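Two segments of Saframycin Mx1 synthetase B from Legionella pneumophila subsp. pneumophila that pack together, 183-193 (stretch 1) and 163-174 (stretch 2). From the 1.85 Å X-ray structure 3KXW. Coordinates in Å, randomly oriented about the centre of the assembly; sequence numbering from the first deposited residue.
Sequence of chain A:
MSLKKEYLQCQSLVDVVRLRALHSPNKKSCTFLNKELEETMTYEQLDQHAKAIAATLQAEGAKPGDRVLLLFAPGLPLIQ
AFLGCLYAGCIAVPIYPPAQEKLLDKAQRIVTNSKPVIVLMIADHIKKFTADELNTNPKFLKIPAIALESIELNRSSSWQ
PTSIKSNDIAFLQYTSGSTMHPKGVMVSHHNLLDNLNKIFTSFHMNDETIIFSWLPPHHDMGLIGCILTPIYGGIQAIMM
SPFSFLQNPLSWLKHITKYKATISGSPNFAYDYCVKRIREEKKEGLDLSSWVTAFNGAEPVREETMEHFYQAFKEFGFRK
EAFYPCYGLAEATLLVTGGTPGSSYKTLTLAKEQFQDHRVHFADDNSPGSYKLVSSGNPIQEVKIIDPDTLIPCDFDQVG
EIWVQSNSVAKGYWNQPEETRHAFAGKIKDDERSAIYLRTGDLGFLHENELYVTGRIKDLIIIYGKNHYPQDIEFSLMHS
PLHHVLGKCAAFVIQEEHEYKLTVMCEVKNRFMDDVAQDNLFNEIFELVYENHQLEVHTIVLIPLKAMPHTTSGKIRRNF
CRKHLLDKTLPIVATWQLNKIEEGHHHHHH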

# COMPACT_ATOMS: atom_id res chain seq x y z
N LYS A 183 -3.24 14.02 2.36
CA LYS A 183 -3.68 13.87 3.75
C LYS A 183 -2.66 13.08 4.55
O LYS A 183 -2.42 11.90 4.25
CB LYS A 183 -5.02 13.14 3.82
CG LYS A 183 -6.20 13.91 3.22
CD LYS A 183 -7.42 12.97 3.15
CE LYS A 183 -8.75 13.72 3.13
NZ LYS A 183 -8.96 14.37 1.81
N GLY A 184 -2.04 13.73 5.53
CA GLY A 184 -1.07 13.10 6.40
C GLY A 184 -1.73 12.64 7.68
O GLY A 184 -2.04 13.44 8.58
N VAL A 185 -1.98 11.34 7.76
CA VAL A 185 -2.66 10.77 8.91
C VAL A 185 -1.73 10.77 10.12
O VAL A 185 -0.59 10.29 10.05
CB VAL A 185 -3.13 9.33 8.61
CG1 VAL A 185 -3.73 8.69 9.87
CG2 VAL A 185 -4.12 9.35 7.42
N MSE A 186 -2.20 11.33 11.23
CA MSE A 186 -1.39 11.47 12.43
C MSE A 186 -1.50 10.21 13.28
O MSE A 186 -2.49 10.04 13.99
CB MSE A 186 -1.87 12.69 13.21
CG MSE A 186 -1.90 13.93 12.33
SE MSE A 186 -3.01 15.38 13.11
CE MSE A 186 -2.07 15.68 14.75
N VAL A 187 -0.50 9.34 13.20
CA VAL A 187 -0.52 8.08 13.96
C VAL A 187 0.23 8.25 15.26
O VAL A 187 1.44 8.52 15.26
CB VAL A 187 0.10 6.93 13.13
CG1 VAL A 187 -0.00 5.59 13.88
CG2 VAL A 187 -0.60 6.86 11.80
N SER A 188 -0.48 8.12 16.38
CA SER A 188 0.16 8.31 17.69
C SER A 188 0.94 7.06 18.08
O SER A 188 0.78 6.01 17.46
CB SER A 188 -0.89 8.63 18.77
OG SER A 188 -1.67 7.48 19.07
N HIS A 189 1.80 7.18 19.09
CA HIS A 189 2.50 6.02 19.60
C HIS A 189 1.54 4.94 20.10
O HIS A 189 1.80 3.74 19.92
CB HIS A 189 3.50 6.44 20.69
CG HIS A 189 4.76 7.03 20.14
ND1 HIS A 189 5.76 6.24 19.61
CD2 HIS A 189 5.17 8.31 20.00
CE1 HIS A 189 6.74 7.02 19.17
NE2 HIS A 189 6.41 8.28 19.40
N HIS A 190 0.45 5.36 20.72
CA HIS A 190 -0.59 4.44 21.22
C HIS A 190 -1.34 3.79 20.04
O HIS A 190 -1.63 2.59 20.07
CB HIS A 190 -1.53 5.19 22.19
CG HIS A 190 -2.51 4.32 22.93
ND1 HIS A 190 -2.13 3.40 23.88
CD2 HIS A 190 -3.86 4.30 22.92
CE1 HIS A 190 -3.20 2.80 24.38
NE2 HIS A 190 -4.26 3.33 23.81
N ASN A 191 -1.64 4.57 19.01
CA ASN A 191 -2.31 4.02 17.82
C ASN A 191 -1.49 2.89 17.24
O ASN A 191 -2.01 1.84 16.90
CB ASN A 191 -2.42 5.07 16.70
CG ASN A 191 -3.49 6.13 16.95
OD1 ASN A 191 -4.51 5.88 17.62
ND2 ASN A 191 -3.27 7.30 16.38
N LEU A 192 -0.20 3.16 17.08
CA LEU A 192 0.73 2.25 16.46
C LEU A 192 0.84 0.94 17.24
O LEU A 192 0.65 -0.14 16.69
CB LEU A 192 2.10 2.91 16.33
CG LEU A 192 3.21 2.02 15.77
CD1 LEU A 192 2.89 1.54 14.35
CD2 LEU A 192 4.53 2.77 15.79
N LEU A 193 1.14 1.04 18.53
CA LEU A 193 1.23 -0.19 19.34
C LEU A 193 -0.09 -0.94 19.35
O LEU A 193 -0.12 -2.15 19.33
CB LEU A 193 1.69 0.11 20.77
CG LEU A 193 3.13 0.61 20.98
CD1 LEU A 193 3.34 0.87 22.50
CD2 LEU A 193 4.15 -0.40 20.45
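Stretch 2, residues 163-174: SIKSNDIAFLQY

Stretch 2 approaches as a loop, makes a type I turn from Lys 165 to Asp 168, and continues as a strand from Ile 169 to Tyr 174. This strand runs antiparallel to strand 184-188: the signed crossing angle is 148° and the axes approach to 4.1 Å. Against helix 189-193 the same strand lies at 74°, with axes 7.5 Å apart.

Backbone hydrogen bonds fix the register. Val 185 N to Gln 173 O (2.9 Å) and Gln 173 N to Val 185 O (3.0 Å) close one pair, so Gly 184 faces Tyr 174 and Met 186 faces Leu 172 in the non-hydrogen-bonded positions. Val 187 N donates to Phe 171 O (3.1 Å), but Val 187 O receives Ala 170 N at 2.8 Å and Phe 171 N only weakly at 3.3 Å. This shared acceptor accompanies a beta bulge: the register shifts by one, and Ser 188 pairs with Ile 169, CA to CA 3.9 Å. Beyond it, His 189 N donates to Asp 168 O (3.0 Å) and His 190 N to Ser 166 O (2.9 Å).

The His 189 ring is sandwiched, with Ile 164 CG2 3.6 Å from its centroid over one face and Ala 170 CB 3.5 Å over the opposite face. Gly 184 CA lies 3.4 Å from the Tyr 174 ring centroid; an ideal CB on Gly 184 would clash with Tyr 174 CZ at 2.6 Å. Val 187 CB covers the Phe 171 ring, 3.9 Å from its centroid, while Leu 192 CD1 meets the ring edge at Phe 171 CE2, 4.1 Å away.

Among aliphatic contacts, selenomethionine Met 186 places CG 3.8 Å from Leu 172 CD2 and CB 3.9 Å from Ile 169 CD1. One water bridges Asn 167 OD1 (2.7 Å) and Ser 188 OG (2.5 Å).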

# COMPACT_ATOMS: atom_id res chain seq x y z
N SER A 163 10.64 12.28 26.78
CA SER A 163 9.52 11.66 27.48
C SER A 163 8.35 11.47 26.53
O SER A 163 7.49 12.33 26.42
CB SER A 163 9.07 12.49 28.69
OG SER A 163 9.78 12.08 29.84
N ILE A 164 8.34 10.33 25.85
CA ILE A 164 7.26 10.03 24.92
C ILE A 164 5.99 9.64 25.65
O ILE A 164 6.03 8.79 26.54
CB ILE A 164 7.65 8.87 23.99
CG1 ILE A 164 8.91 9.24 23.22
CG2 ILE A 164 6.53 8.60 23.02
CD1 ILE A 164 9.45 8.09 22.34
N LYS A 165 4.89 10.30 25.31
CA LYS A 165 3.58 9.97 25.84
C LYS A 165 2.76 9.21 24.80
O LYS A 165 2.93 9.41 23.59
CB LYS A 165 2.83 11.22 26.26
CG LYS A 165 3.54 12.02 27.36
CD LYS A 165 2.75 13.27 27.68
CE LYS A 165 1.49 12.95 28.50
NZ LYS A 165 1.78 12.13 29.72
N SER A 166 1.86 8.37 25.28
CA SER A 166 1.01 7.55 24.42
C SER A 166 0.38 8.32 23.29
O SER A 166 0.36 7.87 22.14
CB SER A 166 -0.11 6.88 25.24
OG SER A 166 0.40 5.82 26.00
N ASN A 167 -0.18 9.48 23.62
CA ASN A 167 -0.93 10.23 22.63
C ASN A 167 -0.09 11.09 21.70
O ASN A 167 -0.62 11.65 20.75
CB ASN A 167 -2.01 11.07 23.30
CG ASN A 167 -3.21 10.25 23.67
OD1 ASN A 167 -3.55 9.27 22.99
ND2 ASN A 167 -3.88 10.64 24.75
N ASP A 168 1.21 11.17 21.97
CA ASP A 168 2.11 11.90 21.09
C ASP A 168 2.08 11.30 19.68
O ASP A 168 2.06 10.09 19.53
CB ASP A 168 3.55 11.82 21.59
CG ASP A 168 3.81 12.65 22.84
OD1 ASP A 168 2.96 13.47 23.23
OD2 ASP A 168 4.89 12.47 23.44
N ILE A 169 2.14 12.13 18.66
CA ILE A 169 2.21 11.63 17.29
C ILE A 169 3.59 11.03 17.00
O ILE A 169 4.61 11.65 17.32
CB ILE A 169 1.90 12.78 16.29
CG1 ILE A 169 0.55 13.41 16.63
CG2 ILE A 169 1.98 12.30 14.85
CD1 ILE A 169 -0.59 12.41 16.87
N ALA A 170 3.61 9.83 16.42
CA ALA A 170 4.83 9.13 16.06
C ALA A 170 5.23 9.39 14.61
O ALA A 170 6.41 9.62 14.31
CB ALA A 170 4.65 7.62 16.30
N PHE A 171 4.26 9.38 13.70
CA PHE A 171 4.58 9.62 12.29
C PHE A 171 3.38 10.04 11.49
O PHE A 171 2.26 9.86 11.92
CB PHE A 171 5.22 8.38 11.64
CG PHE A 171 4.32 7.18 11.54
CD1 PHE A 171 3.73 6.82 10.33
CD2 PHE A 171 4.13 6.37 12.65
CE1 PHE A 171 2.91 5.67 10.24
CE2 PHE A 171 3.31 5.22 12.55
CZ PHE A 171 2.71 4.89 11.35
N LEU A 172 3.62 10.65 10.34
CA LEU A 172 2.54 10.96 9.43
C LEU A 172 2.53 9.94 8.31
O LEU A 172 3.56 9.73 7.68
CB LEU A 172 2.73 12.34 8.83
CG LEU A 172 2.75 13.51 9.81
CD1 LEU A 172 2.79 14.85 9.04
CD2 LEU A 172 1.56 13.46 10.75
N GLN A 173 1.40 9.30 8.06
CA GLN A 173 1.32 8.50 6.86
C GLN A 173 0.40 9.14 5.84
O GLN A 173 -0.80 9.31 6.07
CB GLN A 173 0.98 7.03 7.13
CG GLN A 173 -0.25 6.71 7.96
CD GLN A 173 -0.51 5.17 8.06
OE1 GLN A 173 0.12 4.38 7.35
NE2 GLN A 173 -1.42 4.75 8.96
N TYR A 174 0.97 9.52 4.71
CA TYR A 174 0.21 10.16 3.65
C TYR A 174 -0.50 9.14 2.79
O TYR A 174 0.10 8.15 2.36
CB TYR A 174 1.12 11.08 2.82
CG TYR A 174 1.36 12.37 3.54
CD1 TYR A 174 0.52 13.45 3.34
CD2 TYR A 174 2.39 12.52 4.44
CE1 TYR A 174 0.71 14.64 3.99
CE2 TYR A 174 2.60 13.71 5.11
CZ TYR A 174 1.75 14.75 4.90
OH TYR A 174 1.94 15.94 5.58
O HOH W 1 -3.57 8.04 20.64